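Local coordinates for protein putative drug/sodium antiporter (Escherichia coli, PDB 4Z3N) that probably works as a MATE-family antiporter in the cell membrane, carrying the genotoxin colibactin, and perhaps other foreign compounds, across it, at residues N86-G91 / S164-G169; L112-I117 / R254-V259; V132-L137 / F154-L159. All blocks are in the same frame, centred on the assembly; numbering follows the deposited sequence.

Contact 1: residues N86-G91 / S164-G169; sequences NGIQIG and SIMLIG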
loop_
_atom_site.group_PDB
_atom_site.type_symbol
_atom_site.label_atom_id
_atom_site.label_comp_id
_atom_site.label_asym_id
_atom_site.label_seq_id
_atom_site.Cartn_x
_atom_site.Cartn_y
_atom_site.Cartn_z
ATOM N N ASN A 86 1.639 -6.806 -3.406
ATOM C CA ASN A 86 0.451 -6.344 -2.718
ATOM C C ASN A 86 -0.817 -6.752 -3.461
ATOM O O ASN A 86 -1.842 -7.057 -2.844
ATOM C CB ASN A 86 0.495 -4.824 -2.543
ATOM C CG ASN A 86 -0.515 -4.336 -1.533
ATOM O OD1 ASN A 86 -1.444 -3.588 -1.861
ATOM N ND2 ASN A 86 -0.358 -4.785 -0.294
ATOM N N GLY A 87 -0.729 -6.728 -4.788
ATOM C CA GLY A 87 -1.820 -7.111 -5.651
ATOM C C GLY A 87 -2.075 -8.592 -5.509
ATOM O O GLY A 87 -3.230 -9.039 -5.510
ATOM N N ILE A 88 -0.992 -9.356 -5.383
ATOM C CA ILE A 88 -1.093 -10.800 -5.144
ATOM C C ILE A 88 -1.746 -11.059 -3.800
ATOM O O ILE A 88 -2.536 -11.977 -3.649
ATOM C CB ILE A 88 0.281 -11.488 -5.196
ATOM C CG1 ILE A 88 0.800 -11.481 -6.642
ATOM C CG2 ILE A 88 0.202 -12.907 -4.631
ATOM C CD1 ILE A 88 2.119 -12.168 -6.845
ATOM N N GLN A 89 -1.425 -10.222 -2.824
ATOM C CA GLN A 89 -1.967 -10.402 -1.493
ATOM C C GLN A 89 -3.496 -10.264 -1.464
ATOM O O GLN A 89 -4.166 -11.083 -0.845
ATOM C CB GLN A 89 -1.320 -9.414 -0.525
ATOM C CG GLN A 89 -1.804 -9.572 0.878
ATOM C CD GLN A 89 -1.492 -8.380 1.746
ATOM O OE1 GLN A 89 -0.679 -7.531 1.393
ATOM N NE2 GLN A 89 -2.146 -8.308 2.897
ATOM N N ILE A 90 -4.026 -9.245 -2.140
ATOM C CA ILE A 90 -5.442 -8.896 -2.069
ATOM C C ILE A 90 -6.236 -9.913 -2.903
ATOM O O ILE A 90 -7.309 -10.360 -2.507
ATOM C CB ILE A 90 -5.703 -7.420 -2.560
ATOM C CG1 ILE A 90 -5.088 -6.404 -1.598
ATOM C CG2 ILE A 90 -7.193 -7.095 -2.651
ATOM C CD1 ILE A 90 -5.711 -6.419 -0.195
ATOM N N GLY A 91 -5.688 -10.305 -4.043
ATOM C CA GLY A 91 -6.264 -11.383 -4.813
ATOM C C GLY A 91 -6.392 -12.619 -3.937
ATOM O O GLY A 91 -7.437 -13.287 -3.894
ATOM N N SER A 164 10.847 -14.427 -3.894
ATOM C CA SER A 164 10.696 -14.459 -2.445
ATOM C C SER A 164 9.704 -13.391 -1.991
ATOM O O SER A 164 8.864 -13.641 -1.116
ATOM C CB SER A 164 12.053 -14.270 -1.756
ATOM O OG SER A 164 13.112 -14.729 -2.593
ATOM N N ILE A 165 9.799 -12.210 -2.592
ATOM C CA ILE A 165 8.845 -11.137 -2.338
ATOM C C ILE A 165 7.415 -11.534 -2.757
ATOM O O ILE A 165 6.448 -11.302 -2.018
ATOM C CB ILE A 165 9.236 -9.835 -3.083
ATOM C CG1 ILE A 165 10.674 -9.424 -2.753
ATOM C CG2 ILE A 165 8.257 -8.715 -2.760
ATOM C CD1 ILE A 165 10.980 -9.406 -1.260
ATOM N N MET A 166 7.272 -12.119 -3.944
ATOM C CA MET A 166 5.961 -12.591 -4.389
ATOM C C MET A 166 5.396 -13.629 -3.424
ATOM O O MET A 166 4.211 -13.607 -3.112
ATOM C CB MET A 166 6.037 -13.177 -5.801
ATOM C CG MET A 166 6.552 -12.203 -6.849
ATOM S SD MET A 166 5.499 -10.751 -7.149
ATOM C CE MET A 166 6.458 -9.380 -6.498
ATOM N N LEU A 167 6.260 -14.535 -2.970
ATOM C CA LEU A 167 5.912 -15.568 -1.995
ATOM C C LEU A 167 5.289 -15.001 -0.726
ATOM O O LEU A 167 4.348 -15.575 -0.189
ATOM C CB LEU A 167 7.148 -16.380 -1.623
ATOM C CG LEU A 167 7.186 -17.782 -2.214
ATOM C CD1 LEU A 167 8.353 -18.569 -1.632
ATOM C CD2 LEU A 167 5.862 -18.475 -1.934
ATOM N N ILE A 168 5.829 -13.879 -0.250
ATOM C CA ILE A 168 5.321 -13.184 0.932
ATOM C C ILE A 168 3.933 -12.600 0.710
ATOM O O ILE A 168 3.098 -12.610 1.612
ATOM C CB ILE A 168 6.284 -12.064 1.353
ATOM C CG1 ILE A 168 7.572 -12.687 1.898
ATOM C CG2 ILE A 168 5.635 -11.137 2.375
ATOM C CD1 ILE A 168 8.582 -11.693 2.378
ATOM N N GLY A 169 3.693 -12.081 -0.491
ATOM C CA GLY A 169 2.358 -11.666 -0.887
ATOM C C GLY A 169 1.325 -12.778 -0.746
ATOM O O GLY A 169 0.304 -12.605 -0.082
#

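Contact 2: residues L112-I117 / R254-V259; sequences LSVGII and REFLSV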
loop_
_atom_site.group_PDB
_atom_site.type_symbol
_atom_site.label_atom_id
_atom_site.label_comp_id
_atom_site.label_asym_id
_atom_site.label_seq_id
_atom_site.Cartn_x
_atom_site.Cartn_y
_atom_site.Cartn_z
ATOM N N LEU A 112 -4.850 -21.320 -2.899
ATOM C CA LEU A 112 -3.453 -21.213 -2.491
ATOM C C LEU A 112 -2.597 -21.670 -3.668
ATOM O O LEU A 112 -1.634 -21.001 -4.071
ATOM C CB LEU A 112 -3.178 -22.046 -1.238
ATOM C CG LEU A 112 -1.727 -22.401 -0.912
ATOM C CD1 LEU A 112 -0.871 -21.168 -0.865
ATOM C CD2 LEU A 112 -1.654 -23.119 0.416
ATOM N N SER A 113 -2.989 -22.801 -4.242
ATOM C CA SER A 113 -2.313 -23.337 -5.408
ATOM C C SER A 113 -2.200 -22.294 -6.514
ATOM O O SER A 113 -1.093 -21.933 -6.917
ATOM C CB SER A 113 -3.040 -24.578 -5.907
ATOM O OG SER A 113 -2.925 -25.596 -4.942
ATOM N N VAL A 114 -3.352 -21.842 -7.008
ATOM C CA VAL A 114 -3.426 -20.799 -8.021
ATOM C C VAL A 114 -2.727 -19.520 -7.563
ATOM O O VAL A 114 -2.139 -18.805 -8.374
ATOM C CB VAL A 114 -4.888 -20.493 -8.389
ATOM C CG1 VAL A 114 -5.032 -19.087 -8.957
ATOM C CG2 VAL A 114 -5.401 -21.518 -9.372
ATOM N N GLY A 115 -2.763 -19.252 -6.262
ATOM C CA GLY A 115 -2.030 -18.132 -5.695
ATOM C C GLY A 115 -0.524 -18.264 -5.886
ATOM O O GLY A 115 0.155 -17.336 -6.310
ATOM N N ILE A 116 -0.005 -19.444 -5.580
ATOM C CA ILE A 116 1.416 -19.718 -5.724
ATOM C C ILE A 116 1.860 -19.688 -7.192
ATOM O O ILE A 116 2.904 -19.096 -7.518
ATOM C CB ILE A 116 1.764 -21.075 -5.073
ATOM C CG1 ILE A 116 1.740 -20.923 -3.551
ATOM C CG2 ILE A 116 3.138 -21.573 -5.514
ATOM C CD1 ILE A 116 1.741 -22.231 -2.804
ATOM N N ILE A 117 1.068 -20.309 -8.069
ATOM C CA ILE A 117 1.386 -20.385 -9.500
ATOM C C ILE A 117 1.433 -18.998 -10.145
ATOM O O ILE A 117 2.308 -18.698 -10.965
ATOM C CB ILE A 117 0.361 -21.259 -10.258
ATOM C CG1 ILE A 117 0.561 -22.737 -9.912
ATOM C CG2 ILE A 117 0.459 -21.048 -11.773
ATOM C CD1 ILE A 117 -0.380 -23.667 -10.633
ATOM N N ARG A 254 -8.872 -16.112 -13.501
ATOM C CA ARG A 254 -9.502 -14.855 -13.862
ATOM C C ARG A 254 -9.977 -14.078 -12.623
ATOM O O ARG A 254 -9.713 -12.884 -12.489
ATOM C CB ARG A 254 -10.666 -15.129 -14.817
ATOM C CG ARG A 254 -11.457 -13.909 -15.262
ATOM C CD ARG A 254 -12.275 -14.286 -16.465
ATOM N NE ARG A 254 -13.308 -13.320 -16.811
ATOM C CZ ARG A 254 -14.247 -13.548 -17.728
ATOM N NH1 ARG A 254 -14.268 -14.709 -18.374
ATOM N NH2 ARG A 254 -15.165 -12.623 -18.004
ATOM N N GLU A 255 -10.669 -14.762 -11.720
ATOM C CA GLU A 255 -11.171 -14.125 -10.521
ATOM C C GLU A 255 -10.025 -13.572 -9.663
ATOM O O GLU A 255 -10.115 -12.467 -9.115
ATOM C CB GLU A 255 -12.014 -15.118 -9.718
ATOM C CG GLU A 255 -12.547 -14.573 -8.400
ATOM C CD GLU A 255 -13.420 -13.328 -8.574
ATOM O OE1 GLU A 255 -14.590 -13.486 -8.997
ATOM O OE2 GLU A 255 -12.937 -12.202 -8.276
ATOM N N PHE A 256 -8.947 -14.346 -9.563
ATOM C CA PHE A 256 -7.782 -13.973 -8.780
ATOM C C PHE A 256 -7.029 -12.832 -9.479
ATOM O O PHE A 256 -6.566 -11.881 -8.832
ATOM C CB PHE A 256 -6.871 -15.189 -8.592
ATOM C CG PHE A 256 -5.762 -14.990 -7.592
ATOM C CD1 PHE A 256 -4.792 -14.009 -7.778
ATOM C CD2 PHE A 256 -5.669 -15.812 -6.478
ATOM C CE1 PHE A 256 -3.768 -13.825 -6.853
ATOM C CE2 PHE A 256 -4.650 -15.641 -5.550
ATOM C CZ PHE A 256 -3.697 -14.637 -5.737
ATOM N N LEU A 257 -6.906 -12.933 -10.803
ATOM C CA LEU A 257 -6.098 -11.993 -11.578
ATOM C C LEU A 257 -6.762 -10.636 -11.708
ATOM O O LEU A 257 -6.086 -9.604 -11.708
ATOM C CB LEU A 257 -5.805 -12.553 -12.976
ATOM C CG LEU A 257 -4.542 -13.416 -13.079
ATOM C CD1 LEU A 257 -4.276 -13.830 -14.511
ATOM C CD2 LEU A 257 -3.354 -12.678 -12.506
ATOM N N SER A 258 -8.086 -10.633 -11.825
ATOM C CA SER A 258 -8.815 -9.387 -11.999
ATOM C C SER A 258 -8.735 -8.496 -10.731
ATOM O O SER A 258 -8.432 -7.312 -10.836
ATOM C CB SER A 258 -10.262 -9.685 -12.385
ATOM O OG SER A 258 -10.889 -10.449 -11.374
ATOM N N VAL A 259 -8.986 -9.066 -9.551
ATOM C CA VAL A 259 -8.817 -8.352 -8.280
ATOM C C VAL A 259 -7.355 -7.952 -8.079
ATOM O O VAL A 259 -7.044 -6.794 -7.767
ATOM C CB VAL A 259 -9.303 -9.213 -7.047
ATOM C CG1 VAL A 259 -8.772 -8.662 -5.716
ATOM C CG2 VAL A 259 -10.811 -9.268 -7.009
#

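Contact 3: residues V132-L137 / F154-L159; sequences VYAQPL and FYYYSL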
loop_
_atom_site.group_PDB
_atom_site.type_symbol
_atom_site.label_atom_id
_atom_site.label_comp_id
_atom_site.label_asym_id
_atom_site.label_seq_id
_atom_site.Cartn_x
_atom_site.Cartn_y
_atom_site.Cartn_z
ATOM N N VAL A 132 16.732 -8.695 -19.598
ATOM C CA VAL A 132 17.021 -8.405 -20.997
ATOM C C VAL A 132 16.843 -6.931 -21.307
ATOM O O VAL A 132 17.568 -6.364 -22.126
ATOM C CB VAL A 132 16.135 -9.240 -21.945
ATOM C CG1 VAL A 132 16.245 -10.731 -21.613
ATOM C CG2 VAL A 132 14.702 -8.786 -21.856
ATOM N N TYR A 133 15.872 -6.310 -20.655
ATOM C CA TYR A 133 15.653 -4.879 -20.813
ATOM C C TYR A 133 16.344 -4.086 -19.715
ATOM O O TYR A 133 16.112 -2.891 -19.573
ATOM C CB TYR A 133 14.158 -4.565 -20.878
ATOM C CG TYR A 133 13.592 -4.820 -22.258
ATOM C CD1 TYR A 133 13.175 -6.094 -22.637
ATOM C CD2 TYR A 133 13.513 -3.796 -23.198
ATOM C CE1 TYR A 133 12.672 -6.340 -23.909
ATOM C CE2 TYR A 133 13.010 -4.030 -24.473
ATOM C CZ TYR A 133 12.589 -5.302 -24.823
ATOM O OH TYR A 133 12.088 -5.526 -26.089
ATOM N N ALA A 134 17.173 -4.769 -18.926
ATOM C CA ALA A 134 17.906 -4.143 -17.816
ATOM C C ALA A 134 18.580 -2.818 -18.182
ATOM O O ALA A 134 18.425 -1.821 -17.477
ATOM C CB ALA A 134 18.952 -5.117 -17.266
ATOM N N GLN A 135 19.311 -2.804 -19.289
ATOM C CA GLN A 135 20.068 -1.626 -19.676
ATOM C C GLN A 135 19.161 -0.404 -19.922
ATOM O O GLN A 135 19.306 0.626 -19.256
ATOM C CB GLN A 135 20.917 -1.948 -20.907
ATOM C CG GLN A 135 21.519 -0.732 -21.604
ATOM C CD GLN A 135 22.415 0.087 -20.696
ATOM O OE1 GLN A 135 22.741 1.236 -20.996
ATOM N NE2 GLN A 135 22.820 -0.504 -19.577
ATOM N N PRO A 136 18.198 -0.522 -20.856
ATOM C CA PRO A 136 17.287 0.603 -21.120
ATOM C C PRO A 136 16.451 1.032 -19.913
ATOM O O PRO A 136 16.273 2.240 -19.691
ATOM C CB PRO A 136 16.377 0.071 -22.232
ATOM C CG PRO A 136 16.546 -1.403 -22.215
ATOM C CD PRO A 136 17.946 -1.651 -21.766
ATOM N N LEU A 137 15.946 0.063 -19.151
ATOM C CA LEU A 137 15.166 0.364 -17.950
ATOM C C LEU A 137 15.958 1.268 -17.006
ATOM O O LEU A 137 15.480 2.326 -16.603
ATOM C CB LEU A 137 14.752 -0.926 -17.236
ATOM C CG LEU A 137 13.944 -1.926 -18.073
ATOM C CD1 LEU A 137 13.596 -3.163 -17.260
ATOM C CD2 LEU A 137 12.681 -1.306 -18.683
ATOM N N PHE A 154 23.140 -3.795 -8.093
ATOM C CA PHE A 154 22.040 -3.733 -7.161
ATOM C C PHE A 154 20.692 -4.011 -7.827
ATOM O O PHE A 154 19.803 -4.621 -7.228
ATOM C CB PHE A 154 22.062 -2.362 -6.494
ATOM C CG PHE A 154 23.053 -2.271 -5.352
ATOM C CD1 PHE A 154 22.791 -2.968 -4.168
ATOM C CD2 PHE A 154 24.212 -1.495 -5.469
ATOM C CE1 PHE A 154 23.704 -2.926 -3.141
ATOM C CE2 PHE A 154 25.139 -1.388 -4.472
ATOM C CZ PHE A 154 24.906 -2.102 -3.291
ATOM N N TYR A 155 20.563 -3.580 -9.079
ATOM C CA TYR A 155 19.412 -3.917 -9.888
ATOM C C TYR A 155 19.297 -5.440 -10.026
ATOM O O TYR A 155 18.228 -6.027 -9.837
ATOM C CB TYR A 155 19.511 -3.244 -11.259
ATOM C CG TYR A 155 18.466 -3.706 -12.269
ATOM C CD1 TYR A 155 17.174 -3.182 -12.265
ATOM C CD2 TYR A 155 18.778 -4.649 -13.239
ATOM C CE1 TYR A 155 16.234 -3.591 -13.193
ATOM C CE2 TYR A 155 17.841 -5.064 -14.165
ATOM C CZ TYR A 155 16.575 -4.531 -14.138
ATOM O OH TYR A 155 15.645 -4.953 -15.057
ATOM N N TYR A 156 20.418 -6.069 -10.338
ATOM C CA TYR A 156 20.509 -7.512 -10.466
ATOM C C TYR A 156 20.217 -8.261 -9.151
ATOM O O TYR A 156 19.514 -9.261 -9.139
ATOM C CB TYR A 156 21.901 -7.873 -10.978
ATOM C CG TYR A 156 22.096 -7.746 -12.480
ATOM C CD1 TYR A 156 21.024 -7.852 -13.372
ATOM C CD2 TYR A 156 23.369 -7.552 -13.005
ATOM C CE1 TYR A 156 21.229 -7.756 -14.747
ATOM C CE2 TYR A 156 23.582 -7.449 -14.364
ATOM C CZ TYR A 156 22.524 -7.551 -15.235
ATOM O OH TYR A 156 22.799 -7.444 -16.586
ATOM N N TYR A 157 20.762 -7.778 -8.044
ATOM C CA TYR A 157 20.464 -8.371 -6.751
ATOM C C TYR A 157 18.968 -8.227 -6.445
ATOM O O TYR A 157 18.347 -9.145 -5.901
ATOM C CB TYR A 157 21.309 -7.724 -5.647
ATOM C CG TYR A 157 22.805 -7.973 -5.763
ATOM C CD1 TYR A 157 23.297 -9.122 -6.364
ATOM C CD2 TYR A 157 23.720 -7.057 -5.255
ATOM C CE1 TYR A 157 24.658 -9.357 -6.457
ATOM C CE2 TYR A 157 25.086 -7.278 -5.350
ATOM C CZ TYR A 157 25.551 -8.432 -5.950
ATOM O OH TYR A 157 26.917 -8.654 -6.047
ATOM N N SER A 158 18.399 -7.078 -6.802
ATOM C CA SER A 158 16.955 -6.852 -6.709
ATOM C C SER A 158 16.120 -7.916 -7.452
ATOM O O SER A 158 15.066 -8.334 -6.978
ATOM C CB SER A 158 16.595 -5.465 -7.263
ATOM O OG SER A 158 17.101 -4.408 -6.463
ATOM N N LEU A 159 16.589 -8.326 -8.628
ATOM C CA LEU A 159 15.921 -9.363 -9.405
ATOM C C LEU A 159 15.963 -10.702 -8.663
ATOM O O LEU A 159 15.049 -11.521 -8.775
ATOM C CB LEU A 159 16.558 -9.510 -10.800
ATOM C CG LEU A 159 16.476 -8.372 -11.836
ATOM C CD1 LEU A 159 17.112 -8.797 -13.166
ATOM C CD2 LEU A 159 15.058 -7.885 -12.079
#

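Contact 1: residues N86-G91 / S164-G169
Met166 makes the first touch on the way along 164-169, meeting Ile88 of the neighbouring membrane helix. Its CG stands beside the backbone N, anti to the carbonyl carbon (chi1 -58°), and the chain then bends at chi2 and chi3, which swings the sulfur across toward 86-91. Met166 SD comes to 3.7 Å from Ile88 CD1, while Met166 CB lies 4.2 Å from the same methyl. Ile88 is extended through CG1 to CD1, and the two side chains cross at about a right angle, with the isoleucine tip against the middle of the methionine.

One helical turn later comes Gly169, and here the backbone itself is the partner. The absence of a side chain lets the helices come close: the CA atoms of Gln89 and Gly169 are 4.5 Å apart, and the axes of the two segments approach to 8.2 Å while running in nearly the same direction, 27° apart. The other branch of Ile88 rests on the carbonyl carbon, with Ile88 CG2 4.0 Å from Gly169 C. The oxygen of that carbonyl faces Gln89, whose CA donates a CA-H...O contact of 3.5 Å to Gly169 O, with 136° at the hydrogen. Gln89 CB and CG run past the same oxygen, and the extended chain carries its amide onward, where NE2 is hydrogen-bonded to Gln176 OE1, farther along helix 162-177.

All the touching residues are buried, and no conventional hydrogen bond joins the two segments. Around this contact, helix 162-177 packs on helix 75-101 through Met166 and Ile165 and on helix 209-232 through Ser164 and Ile168. On the far flank of helix 75-101, Asn86 and Ile90 pack on helix 250-284, where Asn86 OD1 is hydrogen-bonded to Gln263 NE2.

Contact 2: residues L112-I117 / R254-V259
Gly115 and Phe256 are the closest CA pair between the two helical segments, 7.7 Å apart, a gap that the phenylalanine ring bridges. Phe256 turns its CG anti to the backbone N (chi1 -169°), which sends the ring out from helix 250-284 toward helix 107-132. The outer end of the ring arrives at Gly115: CE2 of Phe256 lies 3.6 Å from Gly115 CA, and CZ of Phe256 is 3.9 Å from the same carbon. Gly115 has no side chain, and the ring rests directly against its main chain.

Val114 closes in from the preceding position. Its CG1 branch, anti to the backbone N, reaches 4.2 Å from Phe256 CD2, so one valine methyl meets the CD2 side while Gly115 meets CE2 and CZ. The valine and phenylalanine side chains project past each other in opposite directions. Leu95 of helix 75-101 also touches Phe256, and Val114 extends its packing to Ile252 and Tyr253, so the ring sits where three helices come together.

Two polar side chains of 254-259 turn elsewhere. Glu255 forms a salt bridge with Arg98, and Ser258 OG turns back to its own helix, 2.9 Å from Arg254 O; that oxygen also accepts from Ser258 N, the two donors reaching it from opposite faces of the carbonyl plane. What crosses between the third and seventh predicted membrane helices here is apolar, an aromatic ring against one glycine and a valine methyl, so with no hydrogen bond or charge pair across it the contact probably rests on van der Waals packing.

Contact 3: residues V132-L137 / F154-L159
Ala134 and Tyr155 form the close part of a helical hairpin of the MATE fold, between the third and fourth predicted membrane spans: the short helix 134-139, just after helix 107-132, lies against helix 149-159, whose second half falls in the fourth predicted span. The alanine methyl meets the tyrosine ring obliquely: CB of Ala134 stands 3.3 Å from Tyr155 CE2 and 4.0 Å from Tyr155 CZ. Tyr155 carries its CG anti to the backbone N (chi1 171°), which extends the ring across the gap until its hydroxyl passes the start of the short helix, with Tyr155 OH 3.7 Å from Ala134 CA. There Tyr155 OH is hydrogen-bonded to Gly130 O, a carbonyl near the end of helix 107-132, and this bond ties the far end of the ring to the preceding helix. Leu159 of the same helix as Tyr155 lies over one face, its CG 4.3 Å above the plane of the Tyr155 ring and offset toward the rim. Both Ala134 and Tyr155 are buried, and Val74 adds to the packing around the ring.

The packing thins toward the surface on two flanks. Leu137 is an exposed residue and offers just its CD1, 3.5 Å from Tyr155 OH, its side chain crossing the tyrosine at a slant. Tyr156, partly exposed, is the other loose neighbour. The closely packed centre is thus one methyl and one phenol, with no hydrogen bond between the two segments themselves. Tyr156 starts off to one side and brings its ring back toward the short helix, yet CE1 of Tyr156 gets no nearer than 4.3 Å to Ala134 CB.

In the fold
Contacts 1 and 2 form one continuous packed region: their centres are 10 Å apart, and they touch where Phe256 CZ lies 3.6 Å from Ile88 O and Val259 CG1 lies 3.8 Å from Ile90 CG2. Helix 75-101 thus sits between helices 162-177 and 250-284. Along the chain their segments alternate. Contact 3 is nested within both loops and lies apart, its centre about 21 Å from that of contact 1 and 27 Å from that of contact 2. It is the most peripheral, its centre 24 Å from the chain's centre against 12 and 19 Å; a bound monoolein touches the neighbouring Tyr157, and the Met166 side chain is about 10 Å from a monoolein.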